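Local coordinates for protein superoxide dismutase [Mn/Fe] (Aeropyrum pernix, PDB 3AK2) that catalyses the dismutation of superoxide to molecular oxygen and hydrogen peroxide, working with either manganese or iron at its active site, at residues T80-N85 with I161-V166. Residues are numbered along the deposited sequence; the frame is centred on the assembly and turned at random.
Sequences TIFWPN and ILVIDV. With MN (manganese (II) ion), chain E.
The side-chain amide of Asn85 reads the backbone of 161-166 with both its ends. Asn85 OD1 accepts from Val163 N at 2.8 Å, whereas Asn85 ND2 gives one hydrogen to Ile161 O over a longer 3.2 Å, meeting that carbonyl from above its plane. The second donor bond of ND2 goes to Asp194 OD2, and an asparagine suits the place because one short side chain supplies donor and acceptor together. An alanine here would probably leave Val163 N and Ile161 O, both buried, without these partners and Asp194 without its amide mate. The carbonyl of Val163 turns to a water, 2.8 Å from its O, which also makes a weak bond to Phe82 O. In this Fe/Mn superoxide dismutase fold the contact joins the C-terminal part of helix 62-82 and the turn after it, in the alpha-hairpin domain, to strand 159-165, an outer strand of the three-stranded sheet within this chain, where Ile161 and Leu162 form a classic beta bulge opposite Leu133. Phe82, its CG anti to the backbone N (chi1 -176°), reaches along the strand and lays one ring face on Asp165 CB, a CH-pi contact 3.9 Å from the centroid. Asp165 OD2 binds manganese at 2.0 Å, alongside His31, His79 and His169; OD1 accepts from Trp167 N and, weakly, from the metal-bound water. Nearer the root of the side chain, Val163 CG2 packs against Phe82 CB at 3.9 Å and Ile81 CG2 at 4.2 Å, a branched side chain filling the space between helix and strand.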
loop_
_atom_site.group_PDB
_atom_site.type_symbol
_atom_site.label_atom_id
_atom_site.label_comp_id
_atom_site.label_asym_id
_atom_site.label_seq_id
_atom_site.Cartn_x
_atom_site.Cartn_y
_atom_site.Cartn_z
ATOM N N THR A 80 -16.734 12.104 -8.148
ATOM C CA THR A 80 -17.378 13.414 -8.230
ATOM C C THR A 80 -16.674 14.326 -9.238
ATOM O O THR A 80 -17.330 15.105 -9.929
ATOM C CB THR A 80 -17.452 14.065 -6.831
ATOM O OG1 THR A 80 -18.331 13.295 -6.003
ATOM C CG2 THR A 80 -17.952 15.510 -6.892
ATOM N N ILE A 81 -15.352 14.214 -9.335
ATOM C CA ILE A 81 -14.585 14.960 -10.334
ATOM C C ILE A 81 -14.685 14.280 -11.709
ATOM O O ILE A 81 -14.838 14.951 -12.736
ATOM C CB ILE A 81 -13.110 15.119 -9.898
ATOM C CG1 ILE A 81 -13.031 15.877 -8.567
ATOM C CG2 ILE A 81 -12.293 15.817 -10.987
ATOM C CD1 ILE A 81 -11.658 15.857 -7.917
ATOM N N PHE A 82 -14.628 12.947 -11.715
ATOM C CA PHE A 82 -14.651 12.143 -12.942
ATOM C C PHE A 82 -15.846 12.438 -13.859
ATOM O O PHE A 82 -15.668 12.616 -15.068
ATOM C CB PHE A 82 -14.600 10.656 -12.566
ATOM C CG PHE A 82 -14.512 9.708 -13.738
ATOM C CD1 PHE A 82 -13.477 9.797 -14.660
ATOM C CD2 PHE A 82 -15.455 8.690 -13.886
ATOM C CE1 PHE A 82 -13.398 8.899 -15.734
ATOM C CE2 PHE A 82 -15.380 7.785 -14.943
ATOM C CZ PHE A 82 -14.353 7.892 -15.871
ATOM N N TRP A 83 -17.054 12.501 -13.302
ATOM C CA TRP A 83 -18.232 12.669 -14.160
ATOM C C TRP A 83 -18.247 13.991 -14.951
ATOM O O TRP A 83 -18.361 13.959 -16.177
ATOM C CB TRP A 83 -19.549 12.483 -13.400
ATOM C CG TRP A 83 -19.639 11.288 -12.500
ATOM C CD1 TRP A 83 -19.972 11.298 -11.178
ATOM C CD2 TRP A 83 -19.444 9.908 -12.856
ATOM N NE1 TRP A 83 -19.986 10.017 -10.681
ATOM C CE2 TRP A 83 -19.674 9.145 -11.688
ATOM C CE3 TRP A 83 -19.111 9.244 -14.045
ATOM C CZ2 TRP A 83 -19.562 7.756 -11.666
ATOM C CZ3 TRP A 83 -19.001 7.857 -14.020
ATOM C CH2 TRP A 83 -19.227 7.132 -12.837
ATOM N N PRO A 84 -18.144 15.152 -14.265
ATOM C CA PRO A 84 -18.111 16.410 -15.025
ATOM C C PRO A 84 -16.830 16.631 -15.835
ATOM O O PRO A 84 -16.809 17.497 -16.718
ATOM C CB PRO A 84 -18.264 17.482 -13.945
ATOM C CG PRO A 84 -17.747 16.846 -12.697
ATOM C CD PRO A 84 -18.109 15.393 -12.810
ATOM N N ASN A 85 -15.778 15.864 -15.548
ATOM C CA ASN A 85 -14.578 15.833 -16.393
ATOM C C ASN A 85 -14.880 15.289 -17.789
ATOM O O ASN A 85 -14.032 15.372 -18.679
ATOM C CB ASN A 85 -13.497 14.932 -15.785
ATOM C CG ASN A 85 -12.557 15.648 -14.814
ATOM O OD1 ASN A 85 -11.715 14.990 -14.204
ATOM N ND2 ASN A 85 -12.670 16.969 -14.681
ATOM N N ILE A 161 -7.512 18.147 -11.307
ATOM C CA ILE A 161 -8.380 18.907 -12.214
ATOM C C ILE A 161 -8.916 18.059 -13.370
ATOM O O ILE A 161 -9.935 18.404 -13.980
ATOM C CB ILE A 161 -7.720 20.220 -12.729
ATOM C CG1 ILE A 161 -6.484 19.939 -13.597
ATOM C CG2 ILE A 161 -7.396 21.144 -11.554
ATOM C CD1 ILE A 161 -5.966 21.161 -14.363
ATOM N N LEU A 162 -8.227 16.958 -13.659
ATOM C CA LEU A 162 -8.663 15.996 -14.661
ATOM C C LEU A 162 -8.231 14.604 -14.227
ATOM O O LEU A 162 -7.054 14.367 -13.964
ATOM C CB LEU A 162 -8.085 16.330 -16.041
ATOM C CG LEU A 162 -8.391 15.324 -17.158
ATOM C CD1 LEU A 162 -9.891 15.189 -17.428
ATOM C CD2 LEU A 162 -7.666 15.712 -18.432
ATOM N N VAL A 163 -9.192 13.688 -14.157
ATOM C CA VAL A 163 -8.917 12.322 -13.721
ATOM C C VAL A 163 -9.517 11.321 -14.697
ATOM O O VAL A 163 -10.567 11.580 -15.298
ATOM C CB VAL A 163 -9.437 12.032 -12.267
ATOM C CG1 VAL A 163 -8.866 13.035 -11.263
ATOM C CG2 VAL A 163 -10.960 12.020 -12.203
ATOM N N ILE A 164 -8.836 10.193 -14.870
ATOM C CA ILE A 164 -9.396 9.063 -15.605
ATOM C C ILE A 164 -9.414 7.843 -14.694
ATOM O O ILE A 164 -8.402 7.484 -14.092
ATOM C CB ILE A 164 -8.659 8.760 -16.942
ATOM C CG1 ILE A 164 -9.364 7.614 -17.686
ATOM C CG2 ILE A 164 -7.185 8.454 -16.700
ATOM C CD1 ILE A 164 -8.726 7.197 -19.012
ATOM N N ASP A 165 -10.580 7.222 -14.596
ATOM C CA ASP A 165 -10.761 6.017 -13.806
ATOM C C ASP A 165 -10.291 4.825 -14.625
ATOM O O ASP A 165 -10.824 4.572 -15.715
ATOM C CB ASP A 165 -12.243 5.873 -13.473
ATOM C CG ASP A 165 -12.527 4.796 -12.448
ATOM O OD1 ASP A 165 -11.597 4.096 -11.984
ATOM O OD2 ASP A 165 -13.711 4.671 -12.099
ATOM N N VAL A 166 -9.281 4.111 -14.128
ATOM C CA VAL A 166 -8.847 2.865 -14.758
ATOM C C VAL A 166 -9.057 1.638 -13.869
ATOM O O VAL A 166 -8.411 0.604 -14.057
ATOM C CB VAL A 166 -7.401 2.930 -15.326
ATOM C CG1 VAL A 166 -7.335 3.878 -16.521
ATOM C CG2 VAL A 166 -6.398 3.334 -14.256
HETATM MN MN MN E . -14.831 3.839 -10.620
HETATM O O HOH W 1 -12.886 11.962 -16.871
HETATM O O HOH W 2 -13.059 3.625 -9.475
#